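RNA pseudouridylate synthase domain-containing protein 1 (Homo sapiens, PDB 5VBB) probably converts uridine to pseudouridine in RNA as a pseudouridine synthase of the RluA family. Local coordinates at residues Leu250-Ala253 / Leu254-Thr257. Sequence-based numbering, arbitrary orientation.
Sequences LVQA and LRAT
The last turns of the C-terminal helix 247-256 show how an alpha helix runs out, with a side-chain hydroxyl taking up a carbonyl at its end, and T257 and A253 carry that step. Before it, the regular i to i+4 ladder holds: L254 N donates to L250 O at 2.9 Å, R255 N to V251 O at 3.0 Å, and A256 N to Q252 O, longer and more bent, at 3.2 Å. One residue on, T257 OG1 gives its hydrogen to A253 O over 2.7 Å, approaching from above the carbonyl plane. The torsion that sets OG1 anti to the carbonyl carbon of T257 (chi1 -56°) turns the hydroxyl back to the helix. A valine in its place would probably leave A253 O without this hydroxyl donor and the side chain no longer tied back to the helix. The helix is amphipathic, lying with one side on the large antiparallel sheet: L250 rests on V149, L151 and L165, V251 on F211 and C225, and L254 on Y212 and K167. The R255 side chain runs back toward the earlier turn, extended from CG to NE. V251 CG1, anti to its backbone N (chi1 166°), lies over one face of the guanidinium, nearer its outer edge than its centre and 3.5 Å from R255 NH2. At the edge of that group, Q252 NE2 approaches NH2 to the same distance with the amide plane turned 60° away; both are donors, so this is proximity without a hydrogen bond. Beyond the helix, T257 O accepts a hydrogen bond from R214 NH1 of strand 208-216.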
loop_
_atom_site.group_PDB
_atom_site.type_symbol
_atom_site.label_atom_id
_atom_site.label_comp_id
_atom_site.label_asym_id
_atom_site.label_seq_id
_atom_site.Cartn_x
_atom_site.Cartn_y
_atom_site.Cartn_z
ATOM N N LEU A 250 10.097 7.385 -12.005
ATOM C CA LEU A 250 10.038 7.432 -10.551
ATOM C C LEU A 250 10.516 6.127 -9.959
ATOM O O LEU A 250 11.149 6.165 -8.917
ATOM C CB LEU A 250 8.632 7.789 -10.043
ATOM C CG LEU A 250 8.219 9.228 -10.337
ATOM C CD1 LEU A 250 6.744 9.372 -10.233
ATOM C CD2 LEU A 250 8.915 10.217 -9.403
ATOM N N VAL A 251 10.321 4.982 -10.652
ATOM C CA VAL A 251 10.831 3.692 -10.142
ATOM C C VAL A 251 12.344 3.685 -10.213
ATOM O O VAL A 251 12.984 3.218 -9.280
ATOM C CB VAL A 251 10.209 2.476 -10.883
ATOM C CG1 VAL A 251 10.971 1.172 -10.592
ATOM C CG2 VAL A 251 8.761 2.335 -10.500
ATOM N N GLN A 252 12.930 4.238 -11.284
ATOM C CA GLN A 252 14.393 4.387 -11.338
ATOM C C GLN A 252 14.905 5.276 -10.174
ATOM O O GLN A 252 15.937 4.988 -9.590
ATOM C CB GLN A 252 14.856 5.000 -12.679
ATOM C CG GLN A 252 14.581 4.148 -13.906
ATOM C CD GLN A 252 15.245 2.816 -13.788
ATOM O OE1 GLN A 252 16.458 2.735 -13.590
ATOM N NE2 GLN A 252 14.464 1.752 -13.764
ATOM N N ALA A 253 14.164 6.321 -9.790
ATOM C CA ALA A 253 14.593 7.153 -8.657
ATOM C C ALA A 253 14.450 6.407 -7.326
ATOM O O ALA A 253 15.337 6.490 -6.472
ATOM C CB ALA A 253 13.827 8.479 -8.617
ATOM N N LEU A 254 13.391 5.623 -7.181
ATOM C CA LEU A 254 13.190 4.802 -5.981
ATOM C C LEU A 254 14.324 3.840 -5.791
ATOM O O LEU A 254 14.883 3.774 -4.714
ATOM C CB LEU A 254 11.895 3.964 -6.088
ATOM C CG LEU A 254 10.620 4.573 -5.567
ATOM C CD1 LEU A 254 9.455 3.718 -5.936
ATOM C CD2 LEU A 254 10.645 4.699 -4.016
ATOM N N ARG A 255 14.684 3.120 -6.851
ATOM C CA ARG A 255 15.747 2.085 -6.832
ATOM C C ARG A 255 17.088 2.650 -6.443
ATOM O O ARG A 255 17.840 2.001 -5.696
ATOM C CB ARG A 255 15.846 1.398 -8.209
ATOM C CG ARG A 255 14.634 0.538 -8.553
ATOM C CD ARG A 255 14.769 -0.136 -9.929
ATOM N NE ARG A 255 13.998 -1.385 -10.011
ATOM C CZ ARG A 255 13.263 -1.804 -11.047
ATOM N NH1 ARG A 255 12.617 -2.960 -10.983
ATOM N NH2 ARG A 255 13.165 -1.067 -12.151
ATOM N N ALA A 256 17.381 3.887 -6.911
ATOM C CA ALA A 256 18.653 4.577 -6.629
ATOM C C ALA A 256 18.688 5.290 -5.299
ATOM O O ALA A 256 19.778 5.705 -4.884
ATOM C CB ALA A 256 18.949 5.579 -7.716
ATOM N N THR A 257 17.553 5.423 -4.607
ATOM C CA THR A 257 17.553 6.113 -3.315
ATOM C C THR A 257 18.266 5.295 -2.243
ATOM O O THR A 257 17.989 4.117 -2.104
ATOM C CB THR A 257 16.133 6.470 -2.871
ATOM O OG1 THR A 257 15.525 7.255 -3.903
ATOM C CG2 THR A 257 16.110 7.287 -1.574
#